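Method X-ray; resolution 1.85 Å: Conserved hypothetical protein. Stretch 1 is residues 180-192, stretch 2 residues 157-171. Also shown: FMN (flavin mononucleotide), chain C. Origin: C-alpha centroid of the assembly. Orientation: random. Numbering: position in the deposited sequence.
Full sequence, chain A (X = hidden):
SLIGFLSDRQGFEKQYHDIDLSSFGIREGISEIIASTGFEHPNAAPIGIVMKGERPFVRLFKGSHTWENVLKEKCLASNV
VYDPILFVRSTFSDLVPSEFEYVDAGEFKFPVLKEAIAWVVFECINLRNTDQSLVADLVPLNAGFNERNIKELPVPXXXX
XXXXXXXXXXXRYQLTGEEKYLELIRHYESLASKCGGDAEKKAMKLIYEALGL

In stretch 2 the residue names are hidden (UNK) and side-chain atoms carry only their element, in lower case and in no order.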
# COMPACT_ATOMS: atom_id res chain seq x y z
N LYS A 180 -12.88 16.03 15.88
CA LYS A 180 -13.22 15.00 14.91
C LYS A 180 -11.97 14.26 14.40
O LYS A 180 -12.00 13.06 14.16
CB LYS A 180 -13.91 15.69 13.73
CG LYS A 180 -14.35 14.82 12.55
CD LYS A 180 -14.61 15.70 11.32
CE LYS A 180 -15.38 17.00 11.65
NZ LYS A 180 -16.87 16.84 11.74
N TYR A 181 -10.89 15.02 14.25
CA TYR A 181 -9.65 14.52 13.66
C TYR A 181 -8.78 13.73 14.66
O TYR A 181 -8.17 12.73 14.28
CB TYR A 181 -8.88 15.67 13.00
CG TYR A 181 -9.57 16.20 11.76
CD1 TYR A 181 -9.69 15.41 10.60
CD2 TYR A 181 -10.14 17.48 11.73
CE1 TYR A 181 -10.33 15.88 9.45
CE2 TYR A 181 -10.79 17.96 10.58
CZ TYR A 181 -10.88 17.16 9.45
OH TYR A 181 -11.51 17.66 8.32
N LEU A 182 -8.75 14.15 15.93
CA LEU A 182 -8.00 13.45 16.96
C LEU A 182 -8.60 12.08 17.22
O LEU A 182 -7.88 11.15 17.52
CB LEU A 182 -7.95 14.22 18.28
CG LEU A 182 -7.19 15.54 18.38
CD1 LEU A 182 -6.98 15.82 19.87
CD2 LEU A 182 -5.85 15.49 17.65
N GLU A 183 -9.93 12.00 17.10
CA GLU A 183 -10.68 10.77 17.22
C GLU A 183 -10.37 9.80 16.06
O GLU A 183 -10.28 8.58 16.26
CB GLU A 183 -12.18 11.11 17.25
CG GLU A 183 -13.12 9.97 17.59
CD GLU A 183 -14.56 10.25 17.12
OE1 GLU A 183 -14.72 10.89 16.05
OE2 GLU A 183 -15.52 9.84 17.83
N LEU A 184 -10.25 10.35 14.85
CA LEU A 184 -9.81 9.56 13.71
C LEU A 184 -8.36 9.09 13.86
O LEU A 184 -8.05 7.96 13.53
CB LEU A 184 -9.99 10.34 12.41
CG LEU A 184 -11.38 10.19 11.76
CD1 LEU A 184 -11.57 11.24 10.66
CD2 LEU A 184 -11.56 8.78 11.21
N ILE A 185 -7.49 9.95 14.38
CA ILE A 185 -6.09 9.58 14.57
C ILE A 185 -5.98 8.44 15.58
O ILE A 185 -5.18 7.53 15.41
CB ILE A 185 -5.22 10.79 14.96
CG1 ILE A 185 -5.20 11.79 13.81
CG2 ILE A 185 -3.77 10.40 15.36
CD1 ILE A 185 -4.64 13.12 14.20
N ARG A 186 -6.83 8.46 16.61
CA ARG A 186 -6.80 7.38 17.61
C ARG A 186 -7.21 6.03 17.01
O ARG A 186 -6.62 5.00 17.34
CB ARG A 186 -7.68 7.71 18.83
CG ARG A 186 -7.56 9.11 19.32
CD ARG A 186 -6.16 9.46 19.79
NE ARG A 186 -6.06 10.85 20.25
CZ ARG A 186 -6.88 11.43 21.12
NH1 ARG A 186 -7.93 10.77 21.62
NH2 ARG A 186 -6.68 12.70 21.48
N HIS A 187 -8.22 6.05 16.14
CA HIS A 187 -8.66 4.85 15.43
C HIS A 187 -7.54 4.36 14.53
O HIS A 187 -7.25 3.16 14.49
CB HIS A 187 -9.95 5.13 14.62
CG HIS A 187 -10.23 4.13 13.53
ND1 HIS A 187 -10.75 2.88 13.77
CD2 HIS A 187 -10.07 4.20 12.19
CE1 HIS A 187 -10.88 2.22 12.64
NE2 HIS A 187 -10.47 3.01 11.65
N TYR A 188 -6.88 5.26 13.81
CA TYR A 188 -5.76 4.77 12.99
C TYR A 188 -4.56 4.28 13.82
O TYR A 188 -3.90 3.33 13.43
CB TYR A 188 -5.36 5.82 11.94
CG TYR A 188 -6.40 5.91 10.87
CD1 TYR A 188 -6.68 4.81 10.05
CD2 TYR A 188 -7.13 7.06 10.69
CE1 TYR A 188 -7.66 4.87 9.05
CE2 TYR A 188 -8.12 7.14 9.69
CZ TYR A 188 -8.37 6.05 8.89
OH TYR A 188 -9.34 6.11 7.91
N GLU A 189 -4.31 4.91 14.96
CA GLU A 189 -3.28 4.42 15.87
C GLU A 189 -3.59 2.97 16.24
O GLU A 189 -2.69 2.13 16.31
CB GLU A 189 -3.19 5.26 17.16
CG GLU A 189 -1.92 4.96 17.98
CD GLU A 189 -2.07 3.69 18.83
OE1 GLU A 189 -3.22 3.26 19.07
OE2 GLU A 189 -1.05 3.11 19.28
N SER A 190 -4.86 2.67 16.49
CA SER A 190 -5.29 1.31 16.83
C SER A 190 -4.95 0.29 15.75
O SER A 190 -4.50 -0.80 16.06
CB SER A 190 -6.77 1.26 17.16
OG SER A 190 -7.02 2.09 18.28
N LEU A 191 -5.16 0.64 14.48
CA LEU A 191 -4.81 -0.25 13.38
C LEU A 191 -3.32 -0.38 13.17
O LEU A 191 -2.82 -1.44 12.78
CB LEU A 191 -5.48 0.21 12.08
CG LEU A 191 -6.97 -0.09 11.90
CD1 LEU A 191 -7.38 0.52 10.57
CD2 LEU A 191 -7.22 -1.62 11.90
N ALA A 192 -2.60 0.71 13.41
CA ALA A 192 -1.17 0.66 13.25
C ALA A 192 -0.56 -0.29 14.27
O ALA A 192 0.40 -1.00 13.98
CB ALA A 192 -0.57 2.08 13.43
N UNK A 157 -0.60 -3.63 3.76
CA UNK A 157 -0.55 -3.65 5.22
C UNK A 157 -1.43 -2.50 5.72
O UNK A 157 -1.17 -1.31 5.42
o UNK A 157 0.59 -2.67 7.89
n UNK A 157 1.70 -4.61 7.69
c UNK A 157 0.91 -3.54 5.67
c UNK A 157 1.05 -3.58 7.19
N UNK A 158 -2.49 -2.86 6.44
CA UNK A 158 -3.46 -1.88 6.90
C UNK A 158 -2.85 -0.93 7.95
O UNK A 158 -3.40 0.14 8.15
n UNK A 158 -9.37 -2.70 8.94
n UNK A 158 -7.63 -3.28 7.59
n UNK A 158 -8.15 -4.59 9.43
c UNK A 158 -5.50 -3.36 6.42
c UNK A 158 -4.68 -2.56 7.48
c UNK A 158 -8.38 -3.52 8.66
c UNK A 158 -6.54 -4.14 7.18
N UNK A 159 -1.79 -1.36 8.61
CA UNK A 159 -1.05 -0.53 9.59
C UNK A 159 -0.31 0.59 8.88
O UNK A 159 -0.40 1.78 9.29
N UNK A 160 0.40 0.25 7.81
CA UNK A 160 1.04 1.27 6.98
C UNK A 160 -0.01 2.23 6.41
O UNK A 160 0.13 3.45 6.48
c UNK A 160 1.79 2.16 3.81
c UNK A 160 1.85 0.63 5.85
c UNK A 160 2.48 1.65 4.94
c UNK A 160 4.33 3.14 4.46
c UNK A 160 3.68 3.66 3.33
c UNK A 160 3.73 2.17 5.25
c UNK A 160 2.39 3.16 2.99
N UNK A 161 -1.10 1.65 5.90
CA UNK A 161 -2.17 2.47 5.34
C UNK A 161 -2.77 3.41 6.39
O UNK A 161 -3.14 4.54 6.08
n UNK A 161 -3.57 -0.25 3.17
o UNK A 161 -1.61 0.86 3.11
c UNK A 161 -3.25 1.55 4.75
c UNK A 161 -2.73 0.70 3.60
N UNK A 162 -2.86 2.93 7.63
CA UNK A 162 -3.39 3.74 8.74
C UNK A 162 -2.50 4.90 9.09
O UNK A 162 -3.00 6.01 9.43
c UNK A 162 -3.61 2.89 9.95
N UNK A 163 -1.20 4.69 8.97
CA UNK A 163 -0.21 5.77 9.16
C UNK A 163 -0.41 6.87 8.12
O UNK A 163 -0.44 8.04 8.48
c UNK A 163 1.26 5.27 9.10
c UNK A 163 1.55 4.36 10.30
c UNK A 163 2.26 6.49 9.08
N UNK A 164 -0.61 6.48 6.85
CA UNK A 164 -0.87 7.42 5.77
C UNK A 164 -2.12 8.27 6.07
O UNK A 164 -2.11 9.51 5.93
c UNK A 164 1.06 7.24 3.47
c UNK A 164 -0.47 7.11 3.21
c UNK A 164 -1.11 6.63 4.48
c UNK A 164 -0.75 6.06 2.06
N UNK A 165 -3.21 7.60 6.44
CA UNK A 165 -4.44 8.30 6.77
C UNK A 165 -4.24 9.21 7.97
O UNK A 165 -4.65 10.39 7.92
o UNK A 165 -7.20 8.31 4.80
c UNK A 165 -6.42 7.37 4.60
o UNK A 165 -5.93 7.14 3.48
c UNK A 165 -6.00 6.50 5.79
c UNK A 165 -5.60 7.31 7.03
N UNK A 166 -3.59 8.70 9.00
CA UNK A 166 -3.36 9.50 10.23
C UNK A 166 -2.59 10.77 9.94
O UNK A 166 -2.84 11.82 10.56
c UNK A 166 -2.64 8.67 11.31
N UNK A 167 -1.62 10.70 9.03
CA UNK A 167 -0.84 11.89 8.64
C UNK A 167 -1.75 12.91 7.94
O UNK A 167 -1.68 14.10 8.24
c UNK A 167 0.40 11.56 7.75
c UNK A 167 1.26 10.51 8.42
o UNK A 167 -0.03 11.04 6.47
N UNK A 168 -2.68 12.46 7.10
CA UNK A 168 -3.63 13.37 6.46
C UNK A 168 -4.47 14.06 7.54
O UNK A 168 -4.54 15.31 7.63
c UNK A 168 -3.58 12.04 4.36
c UNK A 168 -4.49 12.65 5.38
c UNK A 168 -5.45 13.65 4.66
N UNK A 169 -5.08 13.26 8.41
CA UNK A 169 -5.93 13.83 9.47
C UNK A 169 -5.18 14.73 10.45
O UNK A 169 -5.71 15.76 10.89
n UNK A 169 -8.50 12.72 8.33
c UNK A 169 -9.19 11.85 7.60
n UNK A 169 -8.81 10.64 7.94
c UNK A 169 -6.75 12.74 10.14
c UNK A 169 -7.87 10.72 8.94
c UNK A 169 -7.67 12.04 9.19
N UNK A 170 -3.95 14.36 10.80
CA UNK A 170 -3.13 15.21 11.63
C UNK A 170 -2.89 16.59 11.00
O UNK A 170 -2.91 17.59 11.71
c UNK A 170 -1.80 14.52 12.00
N UNK A 171 -2.66 16.66 9.69
CA UNK A 171 -2.49 17.97 9.04
C UNK A 171 -3.78 18.77 9.06
O UNK A 171 -3.77 20.02 9.17
c UNK A 171 -1.93 17.89 7.58
o UNK A 171 -2.89 17.32 6.70
c UNK A 171 -0.62 17.10 7.49
N1 FMN C . -0.02 18.63 -0.12
C2 FMN C . -0.22 19.15 -1.38
O2 FMN C . -0.08 20.36 -1.55
N3 FMN C . -0.59 18.32 -2.42
C4 FMN C . -0.76 16.96 -2.21
O4 FMN C . -0.88 16.19 -3.15
C4A FMN C . -0.55 16.44 -0.94
N5 FMN C . -0.72 15.08 -0.70
C5A FMN C . -0.50 14.55 0.57
C6 FMN C . -0.65 13.18 0.79
C7 FMN C . -0.43 12.64 2.04
C7M FMN C . -0.68 11.17 2.25
C8 FMN C . -0.07 13.49 3.10
C8M FMN C . 0.34 12.96 4.43
C9 FMN C . 0.09 14.87 2.90
C9A FMN C . -0.12 15.40 1.61
N10 FMN C . 0.03 16.77 1.37
C10 FMN C . -0.19 17.28 0.11
C1' FMN C . 0.27 17.71 2.51
C2' FMN C . 1.76 18.02 2.56
O2' FMN C . 2.50 16.82 2.57
C3' FMN C . 2.05 18.75 3.86
O3' FMN C . 1.33 19.97 3.85
C4' FMN C . 3.55 18.96 4.06
O4' FMN C . 3.68 19.37 5.40
C5' FMN C . 4.11 20.02 3.11
O5' FMN C . 5.39 20.45 3.55
P FMN C . 6.36 21.46 2.73
O1P FMN C . 6.04 22.86 3.28
O2P FMN C . 5.99 21.41 1.23
O3P FMN C . 7.81 21.09 3.09
O HOH W 1 -9.21 8.24 6.45

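Position 157 has two side-chain carbons, the second carrying one oxygen and one nitrogen, and does not reach stretch 1: Asn-157. Its OD1 caps the helix, accepting from N of position 160 at 2.9 Å and, weakly, from N of position 159 at 2.8 Å.

Position 158 shows three carbons, a nitrogen, then a carbon bearing two more nitrogens, a guanidinium: Arg-158. Leu-191 CD2 lies over one face of that group, 3.8 Å from Arg-158 NH2.

Position 159 has no side-chain atoms: Gly-159. Its CA comes 3.9 Å from Ala-192 CA, and an ideal CB would clash with Asn-157 OD1 at 2.9 Å.

Position 160, one carbon then a six-carbon ring, has its CA-to-CB bond directed away from stretch 1 and makes no contact with it: Phe-160. Position 161, two carbons with one oxygen and one nitrogen on the second, is Asn-161; its end leads away from stretch 1.

Position 162 has a single carbon, 3.6 Å from Tyr-188 CD1 and 3.9 Å from Leu-191 CB: Ala-162. Position 163, one carbon carrying two, is Val-163, whose CG2 grazes Ala-192 CB at 4.4 Å. Position 164, four carbons forked at the second and out of reach, is Leu-164.

Position 165 has three carbons, the third carrying two oxygens: Glu-165. Its CB sits over the Tyr-188 ring, 3.6 Å from the centroid of that ring and 14° off the normal, a CH-pi contact. Position 166, one carbon 4.0 Å from Tyr-188 CB, is Ala-166.

Position 167, one carbon carrying an oxygen and a carbon, points away: Thr-167. Position 168, one carbon carrying two, is Val-168; its CG2 lies 3.7 Å from FMN C7M.

Position 169 has one carbon, then a five-membered ring of three carbons and two nitrogens: His-169. Leu-184 CD1 stands over its face, 3.9 Å from the ring centroid, while the rings of Tyr-181 and Tyr-188 meet it rim to rim. Position 170, one carbon 3.9 Å from Ile-185 CD1, is Ala-170. Position 171, one carbon with an oxygen and a carbon, points away: Thr-171, with OG1 bonded to Val-168 O at 2.8 Å.

The helices run nearly antiparallel, at 158°, with axes approaching to 7.9 Å. No direct hydrogen bond crosses; packing buries 656 Å². Tyr-188 sits among Ala-162, Glu-165, Ala-166 and His-169, while His-169 sits among Tyr-181, Leu-184, Ile-185 and Tyr-188. A water joins these knobs, 2.6 Å from Tyr-188 OH and 2.9 Å from His-169 NE2, and donates to Glu-165 OE1 at 2.6 Å.

Stretch 2 157-171: NRGFNAVLEATVHAT
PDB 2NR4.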